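Local coordinates for protein putative amidohydrolase (Unidentified, PDB 3FEQ) that probably acts as a zinc-dependent prolidase of the amidohydrolase superfamily, hydrolysing dipeptides that carry proline at the C-terminal end, at residues V228-Y233 against R247-G252; R89-L94 against G122-P127; V27-E32 against A373-V378. All coordinates share one frame; numbering follows the deposited sequence.

Contact 1. Residues V228-Y233 against R247-G252; sequences VMAHAY and RTIEHG. With ZN (zinc ion), chain V.
His231 and His251 hold one zinc ion between two neighbouring parallel strands of the amidohydrolase barrel, the two strands of a beta-alpha-beta unit. The ion takes ND1 of His231 at 2.3 Å and NE2 of His251 at 2.4 Å, so the rings use different nitrogens, and their planes stand 76° apart. CG of His231 lies anti to its backbone N (chi1 159°), which turns the ND1 edge of the ring to the metal. The other nitrogen of each ring is tied as well: His231 NE2 to Gly195 O, His251 ND1 to Thr273 OG1, a second shell that fixes the turn of both imidazoles. Tyr233 sets its OH over one face of the His251 ring, 4.1 Å above the plane, while that hydroxyl bonds to Tyr277 OH.

Glu250 shares the His231 side of the sheet. Its OE2 takes the hydroxyl of Thr248, OG1 to OE2 being 2.8 Å, and a salt bridge from Arg106; OE1 bonds to His65, a ligand of the second zinc. CE of Met229 rests against this carboxylate, 3.4 Å from Glu250 OE1.

The strands are stitched by Arg247 N to Val228 O (3.1 Å) and Glu250 N to Ala230 O, a straight bond of 2.8 Å. The chain turns a corner at Glu250. Ala230 N to Thr248 O, Ala232 N to Glu250 O and Gly252 N to Ala232 O are weak bonds. Ile249, on the face away from the metal, packs on helix 235-243, the crossover between the strands; Ala232 touches the same helix, while strand 189-192 flanks 228-233 on its other edge.

Contact 2. Residues R89-L94 against G122-P127; sequences RSLPIL and GLVSGP
Leu91 is the first residue of helix 90-99 to meet Val124. Its CG stands anti to the carbonyl carbon (chi1 -59°), and from there CD2 reaches CG2 of Val124 at 3.5 Å, with CG1 of the same valine close behind; the two side chains cross at about a right angle. Ile88 of the second subunit packs on both residues, so this end of the contact also belongs to the subunit interface. Leu94, one turn further along, has its N bonded to Ser90 O and is directed toward 122-127. In the barrel, helix 90-99 is the last helix of the crossover from strand 56-66 to strand 102-107. The loop 122-127 leads out of the next crossover helix, 113-120, through a Schellman motif at Gly122, toward strand 128-129. Leu94 faces bare backbone as much as side chains: its CB lies 3.7 Å from Ser125 O, and its CA comes within 4.6 Å of the CA of Gly126, which has no side chain to intervene. CD2 of Leu94 meets the Pro127 ring at CD (3.8 Å), and its CD1 sits 4.2 Å from Val124 CG1. Leu115 of helix 113-120 and Val68 also touch the Leu94 side chain, while Met97 packs on Pro127.

Contact 3. Residues V27-E32 against A373-V378; sequences VVIDGE and AIADLV
Ile29 meets Ala375 and Leu377 with its two branches. CG2 lies 3.7 Å from Ala375 CB, and CD1 runs tip to tip into Leu377, 3.8 Å from its CD2. The isoleucine sets its CG1 anti to the carbonyl carbon (chi1 -47°), which leaves CG2 beside that carbon and turns the longer branch toward the leucine. Three residues on, the carbonyl of Glu32 takes over: Ala375 N donates to Glu32 O at 2.8 Å, with an angle of 149° at the hydrogen, and approaches from 24° out of the carbonyl plane. The methyl of Ala375 sits against that same oxygen, and CG2 of Ile374 touches it from 3.8 Å.

Behind this first shell lies the shape of each segment. Residues 27-30 end strand 20-30, and Gly31 and Glu32 make the turn into the antiparallel strand 33-38, so the Glu32 carbonyl sits in the connection of a beta hairpin. Opposite, Ala375 is the centre of an inverse gamma turn in which Asp376 N bonds to Ile374 O, just before strand 377-380 begins. Ile34 touches Ile29, and its backbone is bonded to Ala373; Leu402 and Ile369 pack on Leu377. Arg404 is a polar partner common to both segments, by NH1 in a salt bridge with Glu32 OE1 and by its backbone N to Asp376 OD1, while Asp376 OD2 pairs with Arg128.

The hairpin and the return strand belong to the small beta domain that amidohydrolases build from both chain ends. The one bond between the segments is main chain to main chain and the rest is mainly aliphatic packing, while the carboxylates of Glu32 and Asp376 find their partners outside both.

How the contacts relate
Along the chain, 27-32 comes first and its partner 373-378 last, so contact 3 brackets the other two; contact 2 closes before contact 1 opens. Contacts 2 and 3 are neighbours, with centres about 21 Å apart and nearest atoms about 7 Å apart. The mixed sheet ties them together: it contains strands 20-30 and 377-380 as well as 56-66, 102-107 and 128-129, which helix 90-99 and the 122-127 loop help connect. Contact 1 lies in another part of the same barrel, across the chain's centre, its nearest atoms about 15 Å from contact 2 and 16 Å from contact 3. Strand 56-66, which pairs with 377-380, nevertheless carries the zinc ligand His65.

Contact 1. Residues V228-Y233 against R247-G252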
loop_
_atom_site.group_PDB
_atom_site.type_symbol
_atom_site.label_atom_id
_atom_site.label_comp_id
_atom_site.label_asym_id
_atom_site.label_seq_id
_atom_site.Cartn_x
_atom_site.Cartn_y
_atom_site.Cartn_z
ATOM N N VAL C 228 -12.957 -15.682 -27.863
ATOM C CA VAL C 228 -12.060 -14.546 -27.938
ATOM C C VAL C 228 -12.007 -14.031 -29.375
ATOM O O VAL C 228 -11.827 -14.805 -30.313
ATOM C CB VAL C 228 -10.636 -14.980 -27.555
ATOM C CG1 VAL C 228 -9.616 -13.947 -27.982
ATOM C CG2 VAL C 228 -10.551 -15.237 -26.097
ATOM N N MET C 229 -12.180 -12.725 -29.545
ATOM C CA MET C 229 -11.859 -12.062 -30.806
ATOM C C MET C 229 -10.494 -11.409 -30.665
ATOM O O MET C 229 -10.118 -11.002 -29.572
ATOM C CB MET C 229 -12.927 -11.023 -31.181
ATOM C CG MET C 229 -13.291 -10.008 -30.094
ATOM S SD MET C 229 -14.751 -9.050 -30.543
ATOM C CE MET C 229 -13.987 -8.009 -31.761
ATOM N N ALA C 230 -9.750 -11.305 -31.759
ATOM C CA ALA C 230 -8.335 -10.977 -31.661
ATOM C C ALA C 230 -7.842 -10.121 -32.812
ATOM O O ALA C 230 -8.039 -10.439 -33.979
ATOM C CB ALA C 230 -7.507 -12.245 -31.551
ATOM N N HIS C 231 -7.183 -9.029 -32.470
ATOM C CA HIS C 231 -6.743 -8.064 -33.454
ATOM C C HIS C 231 -5.370 -8.512 -33.943
ATOM O O HIS C 231 -4.461 -8.730 -33.141
ATOM C CB HIS C 231 -6.702 -6.674 -32.810
ATOM C CG HIS C 231 -5.831 -5.692 -33.524
ATOM N ND1 HIS C 231 -6.342 -4.615 -34.217
ATOM C CD2 HIS C 231 -4.484 -5.573 -33.585
ATOM C CE1 HIS C 231 -5.349 -3.900 -34.713
ATOM N NE2 HIS C 231 -4.210 -4.461 -34.345
ATOM N N ALA C 232 -5.236 -8.693 -35.251
ATOM C CA ALA C 232 -3.994 -9.219 -35.830
ATOM C C ALA C 232 -3.904 -8.851 -37.291
ATOM O O ALA C 232 -4.902 -8.916 -38.000
ATOM C CB ALA C 232 -3.896 -10.748 -35.656
ATOM N N TYR C 233 -2.720 -8.442 -37.734
ATOM C CA TYR C 233 -2.529 -8.085 -39.131
ATOM C C TYR C 233 -1.845 -9.171 -39.938
ATOM O O TYR C 233 -2.423 -9.676 -40.888
ATOM C CB TYR C 233 -1.785 -6.764 -39.266
ATOM C CG TYR C 233 -2.674 -5.562 -39.049
ATOM C CD1 TYR C 233 -3.740 -5.295 -39.896
ATOM C CD2 TYR C 233 -2.460 -4.702 -37.990
ATOM C CE1 TYR C 233 -4.569 -4.199 -39.681
ATOM C CE2 TYR C 233 -3.275 -3.613 -37.776
ATOM C CZ TYR C 233 -4.323 -3.361 -38.617
ATOM O OH TYR C 233 -5.122 -2.262 -38.384
ATOM N N ARG C 247 -11.344 -17.421 -31.877
ATOM C CA ARG C 247 -12.404 -17.802 -32.792
ATOM C C ARG C 247 -12.543 -16.828 -33.965
ATOM O O ARG C 247 -12.793 -17.246 -35.094
ATOM C CB ARG C 247 -13.724 -17.933 -32.040
ATOM C CG ARG C 247 -14.870 -18.484 -32.876
ATOM C CD ARG C 247 -16.026 -18.927 -32.002
ATOM N NE ARG C 247 -17.253 -19.068 -32.771
ATOM C CZ ARG C 247 -18.138 -18.095 -32.933
ATOM N NH1 ARG C 247 -17.926 -16.907 -32.379
ATOM N NH2 ARG C 247 -19.224 -18.300 -33.660
ATOM N N THR C 248 -12.423 -15.532 -33.702
ATOM C CA THR C 248 -12.503 -14.562 -34.778
ATOM C C THR C 248 -11.276 -13.675 -34.797
ATOM O O THR C 248 -10.681 -13.390 -33.764
ATOM C CB THR C 248 -13.786 -13.697 -34.719
ATOM O OG1 THR C 248 -13.547 -12.528 -33.930
ATOM C CG2 THR C 248 -14.943 -14.474 -34.127
ATOM N N ILE C 249 -10.880 -13.275 -35.996
ATOM C CA ILE C 249 -9.686 -12.470 -36.191
ATOM C C ILE C 249 -10.145 -11.161 -36.773
ATOM O O ILE C 249 -10.973 -11.150 -37.676
ATOM C CB ILE C 249 -8.753 -13.137 -37.198
ATOM C CG1 ILE C 249 -8.144 -14.403 -36.596
ATOM C CG2 ILE C 249 -7.681 -12.169 -37.661
ATOM C CD1 ILE C 249 -7.122 -14.150 -35.495
ATOM N N GLU C 250 -9.665 -10.060 -36.207
ATOM C CA GLU C 250 -10.088 -8.724 -36.625
ATOM C C GLU C 250 -9.085 -8.135 -37.602
ATOM O O GLU C 250 -7.877 -8.309 -37.442
ATOM C CB GLU C 250 -10.269 -7.801 -35.414
ATOM C CG GLU C 250 -11.144 -8.375 -34.301
ATOM C CD GLU C 250 -12.539 -8.777 -34.778
ATOM O OE1 GLU C 250 -13.359 -7.874 -35.058
ATOM O OE2 GLU C 250 -12.833 -9.994 -34.837
ATOM N N HIS C 251 -9.592 -7.432 -38.610
ATOM C CA HIS C 251 -8.768 -6.846 -39.677
ATOM C C HIS C 251 -8.144 -7.912 -40.563
ATOM O O HIS C 251 -8.733 -8.327 -41.564
ATOM C CB HIS C 251 -7.679 -5.943 -39.106
ATOM C CG HIS C 251 -8.135 -5.103 -37.959
ATOM N ND1 HIS C 251 -8.971 -4.024 -38.122
ATOM C CD2 HIS C 251 -7.893 -5.200 -36.633
ATOM C CE1 HIS C 251 -9.203 -3.472 -36.944
ATOM N NE2 HIS C 251 -8.562 -4.168 -36.023
ATOM N N GLY C 252 -6.955 -8.362 -40.187
ATOM C CA GLY C 252 -6.330 -9.502 -40.854
ATOM C C GLY C 252 -5.812 -9.153 -42.233
ATOM O O GLY C 252 -5.700 -10.023 -43.095
HETATM ZN ZN ZN V . -8.306 -3.532 -33.754
#

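Contact 2. Residues R89-L94 against G122-P127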
loop_
_atom_site.group_PDB
_atom_site.type_symbol
_atom_site.label_atom_id
_atom_site.label_comp_id
_atom_site.label_asym_id
_atom_site.label_seq_id
_atom_site.Cartn_x
_atom_site.Cartn_y
_atom_site.Cartn_z
ATOM N N ARG C 89 -21.522 11.631 -25.724
ATOM C CA ARG C 89 -21.090 11.710 -27.112
ATOM C C ARG C 89 -21.318 10.424 -27.912
ATOM O O ARG C 89 -21.262 10.443 -29.140
ATOM C CB ARG C 89 -19.616 12.084 -27.165
ATOM C CG ARG C 89 -19.326 13.519 -26.812
ATOM C CD ARG C 89 -18.015 13.936 -27.416
ATOM N NE ARG C 89 -17.103 14.395 -26.385
ATOM C CZ ARG C 89 -16.772 15.666 -26.193
ATOM N NH1 ARG C 89 -15.951 15.994 -25.204
ATOM N NH2 ARG C 89 -17.262 16.605 -26.992
ATOM N N SER C 90 -21.574 9.314 -27.222
ATOM C CA SER C 90 -21.771 8.038 -27.891
ATOM C C SER C 90 -23.224 7.855 -28.319
ATOM O O SER C 90 -23.530 6.999 -29.145
ATOM C CB SER C 90 -21.352 6.886 -26.991
ATOM O OG SER C 90 -22.496 6.313 -26.387
ATOM N N LEU C 91 -24.118 8.644 -27.741
ATOM C CA LEU C 91 -25.528 8.612 -28.115
ATOM C C LEU C 91 -25.834 8.956 -29.582
ATOM O O LEU C 91 -26.601 8.242 -30.222
ATOM C CB LEU C 91 -26.375 9.470 -27.168
ATOM C CG LEU C 91 -26.321 9.070 -25.704
ATOM C CD1 LEU C 91 -27.393 9.807 -24.901
ATOM C CD2 LEU C 91 -26.525 7.603 -25.620
ATOM N N PRO C 92 -25.282 10.063 -30.115
ATOM C CA PRO C 92 -25.492 10.275 -31.553
ATOM C C PRO C 92 -24.873 9.182 -32.428
ATOM O O PRO C 92 -25.405 8.874 -33.478
ATOM C CB PRO C 92 -24.788 11.606 -31.823
ATOM C CG PRO C 92 -24.672 12.251 -30.502
ATOM C CD PRO C 92 -24.512 11.167 -29.516
ATOM N N ILE C 93 -23.754 8.613 -31.998
ATOM C CA ILE C 93 -23.116 7.546 -32.748
ATOM C C ILE C 93 -24.054 6.356 -32.861
ATOM O O ILE C 93 -24.215 5.781 -33.943
ATOM C CB ILE C 93 -21.783 7.114 -32.099
ATOM C CG1 ILE C 93 -20.710 8.182 -32.332
ATOM C CG2 ILE C 93 -21.317 5.754 -32.654
ATOM C CD1 ILE C 93 -19.600 8.182 -31.286
ATOM N N LEU C 94 -24.691 6.021 -31.741
ATOM C CA LEU C 94 -25.569 4.859 -31.662
ATOM C C LEU C 94 -26.836 5.085 -32.469
ATOM O O LEU C 94 -27.269 4.229 -33.229
ATOM C CB LEU C 94 -25.931 4.579 -30.212
ATOM C CG LEU C 94 -24.913 3.823 -29.375
ATOM C CD1 LEU C 94 -25.284 3.934 -27.906
ATOM C CD2 LEU C 94 -24.899 2.390 -29.814
ATOM N N GLY C 122 -34.623 0.450 -23.538
ATOM C CA GLY C 122 -35.139 1.523 -24.362
ATOM C C GLY C 122 -34.875 2.884 -23.775
ATOM O O GLY C 122 -35.598 3.833 -24.058
ATOM N N LEU C 123 -33.835 3.001 -22.958
ATOM C CA LEU C 123 -33.507 4.292 -22.354
ATOM C C LEU C 123 -32.799 5.151 -23.387
ATOM O O LEU C 123 -32.751 6.376 -23.282
ATOM C CB LEU C 123 -32.620 4.102 -21.125
ATOM C CG LEU C 123 -32.963 4.953 -19.903
ATOM C CD1 LEU C 123 -34.407 4.744 -19.502
ATOM C CD2 LEU C 123 -32.061 4.588 -18.748
ATOM N N VAL C 124 -32.281 4.490 -24.411
ATOM C CA VAL C 124 -31.394 5.115 -25.367
ATOM C C VAL C 124 -31.578 4.431 -26.707
ATOM O O VAL C 124 -31.809 3.217 -26.775
ATOM C CB VAL C 124 -29.931 5.017 -24.880
ATOM C CG1 VAL C 124 -28.964 4.594 -25.989
ATOM C CG2 VAL C 124 -29.516 6.325 -24.262
ATOM N N SER C 125 -31.541 5.220 -27.773
ATOM C CA SER C 125 -31.812 4.686 -29.099
ATOM C C SER C 125 -30.545 4.208 -29.770
ATOM O O SER C 125 -29.564 4.947 -29.840
ATOM C CB SER C 125 -32.490 5.732 -29.967
ATOM O OG SER C 125 -33.227 5.109 -30.988
ATOM N N GLY C 126 -30.564 2.968 -30.251
ATOM C CA GLY C 126 -29.383 2.363 -30.860
ATOM C C GLY C 126 -29.533 0.870 -31.073
ATOM O O GLY C 126 -30.536 0.293 -30.662
ATOM N N PRO C 127 -28.547 0.239 -31.746
ATOM C CA PRO C 127 -28.569 -1.198 -32.004
ATOM C C PRO C 127 -28.394 -1.949 -30.709
ATOM O O PRO C 127 -27.960 -1.353 -29.726
ATOM C CB PRO C 127 -27.332 -1.419 -32.878
ATOM C CG PRO C 127 -26.954 -0.055 -33.371
ATOM C CD PRO C 127 -27.349 0.879 -32.316
#

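Contact 3. Residues V27-E32 against A373-V378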
loop_
_atom_site.group_PDB
_atom_site.type_symbol
_atom_site.label_atom_id
_atom_site.label_comp_id
_atom_site.label_asym_id
_atom_site.label_seq_id
_atom_site.Cartn_x
_atom_site.Cartn_y
_atom_site.Cartn_z
ATOM N N VAL C 27 -44.751 -10.756 -43.959
ATOM C CA VAL C 27 -44.066 -11.247 -42.771
ATOM C C VAL C 27 -44.762 -10.792 -41.492
ATOM O O VAL C 27 -44.970 -9.596 -41.269
ATOM C CB VAL C 27 -42.569 -10.877 -42.762
ATOM C CG1 VAL C 27 -42.344 -9.586 -43.483
ATOM C CG2 VAL C 27 -42.031 -10.799 -41.344
ATOM N N VAL C 28 -45.149 -11.766 -40.675
ATOM C CA VAL C 28 -46.023 -11.523 -39.540
ATOM C C VAL C 28 -45.275 -11.602 -38.216
ATOM O O VAL C 28 -44.752 -12.654 -37.835
ATOM C CB VAL C 28 -47.181 -12.520 -39.504
ATOM C CG1 VAL C 28 -48.178 -12.126 -38.436
ATOM C CG2 VAL C 28 -47.854 -12.587 -40.849
ATOM N N ILE C 29 -45.261 -10.483 -37.506
ATOM C CA ILE C 29 -44.528 -10.357 -36.254
ATOM C C ILE C 29 -45.509 -10.489 -35.106
ATOM O O ILE C 29 -46.506 -9.767 -35.065
ATOM C CB ILE C 29 -43.884 -8.952 -36.115
ATOM C CG1 ILE C 29 -43.140 -8.527 -37.387
ATOM C CG2 ILE C 29 -42.993 -8.895 -34.918
ATOM C CD1 ILE C 29 -41.999 -9.419 -37.775
ATOM N N ASP C 30 -45.218 -11.379 -34.162
ATOM C CA ASP C 30 -45.929 -11.394 -32.877
ATOM C C ASP C 30 -44.976 -11.237 -31.697
ATOM O O ASP C 30 -44.075 -12.053 -31.494
ATOM C CB ASP C 30 -46.777 -12.666 -32.706
ATOM C CG ASP C 30 -47.712 -12.600 -31.495
ATOM O OD1 ASP C 30 -47.577 -13.459 -30.596
ATOM O OD2 ASP C 30 -48.586 -11.697 -31.447
ATOM N N GLY C 31 -45.222 -10.210 -30.894
ATOM C CA GLY C 31 -44.316 -9.846 -29.829
ATOM C C GLY C 31 -43.028 -9.355 -30.436
ATOM O O GLY C 31 -43.005 -8.346 -31.134
ATOM N N GLU C 32 -41.966 -10.113 -30.211
ATOM C CA GLU C 32 -40.651 -9.752 -30.693
ATOM C C GLU C 32 -40.164 -10.744 -31.735
ATOM O O GLU C 32 -39.053 -10.617 -32.248
ATOM C CB GLU C 32 -39.676 -9.705 -29.525
ATOM C CG GLU C 32 -40.144 -8.838 -28.376
ATOM C CD GLU C 32 -39.111 -8.719 -27.281
ATOM O OE1 GLU C 32 -39.364 -7.992 -26.300
ATOM O OE2 GLU C 32 -38.040 -9.347 -27.404
ATOM N N ALA C 373 -37.430 -16.617 -35.482
ATOM C CA ALA C 373 -36.345 -15.647 -35.328
ATOM C C ALA C 373 -36.807 -14.322 -34.711
ATOM O O ALA C 373 -37.998 -14.072 -34.574
ATOM C CB ALA C 373 -35.646 -15.407 -36.668
ATOM N N ILE C 374 -35.849 -13.480 -34.333
ATOM C CA ILE C 374 -36.139 -12.190 -33.709
ATOM C C ILE C 374 -36.412 -11.117 -34.764
ATOM O O ILE C 374 -35.760 -11.082 -35.809
ATOM C CB ILE C 374 -34.973 -11.738 -32.827
ATOM C CG1 ILE C 374 -34.667 -12.801 -31.780
ATOM C CG2 ILE C 374 -35.266 -10.404 -32.186
ATOM C CD1 ILE C 374 -33.400 -12.541 -31.022
ATOM N N ALA C 375 -37.361 -10.234 -34.472
ATOM C CA ALA C 375 -37.912 -9.354 -35.474
ATOM C C ALA C 375 -37.070 -8.103 -35.672
ATOM O O ALA C 375 -37.525 -6.974 -35.439
ATOM C CB ALA C 375 -39.320 -9.006 -35.130
ATOM N N ASP C 376 -35.840 -8.319 -36.128
ATOM C CA ASP C 376 -34.933 -7.236 -36.476
ATOM C C ASP C 376 -34.910 -7.106 -37.987
ATOM O O ASP C 376 -34.245 -7.875 -38.672
ATOM C CB ASP C 376 -33.524 -7.525 -35.944
ATOM C CG ASP C 376 -33.363 -7.186 -34.458
ATOM O OD1 ASP C 376 -34.384 -6.931 -33.781
ATOM O OD2 ASP C 376 -32.211 -7.185 -33.963
ATOM N N LEU C 377 -35.681 -6.158 -38.501
ATOM C CA LEU C 377 -35.897 -6.037 -39.934
ATOM C C LEU C 377 -35.512 -4.672 -40.450
ATOM O O LEU C 377 -35.639 -3.661 -39.753
ATOM C CB LEU C 377 -37.363 -6.284 -40.294
ATOM C CG LEU C 377 -37.907 -7.714 -40.389
ATOM C CD1 LEU C 377 -36.802 -8.738 -40.651
ATOM C CD2 LEU C 377 -38.690 -8.059 -39.129
ATOM N N VAL C 378 -35.080 -4.650 -41.701
ATOM C CA VAL C 378 -34.857 -3.418 -42.422
ATOM C C VAL C 378 -35.759 -3.445 -43.638
ATOM O O VAL C 378 -35.927 -4.488 -44.267
ATOM C CB VAL C 378 -33.393 -3.301 -42.862
ATOM C CG1 VAL C 378 -33.231 -2.212 -43.882
ATOM C CG2 VAL C 378 -32.527 -3.010 -41.675
#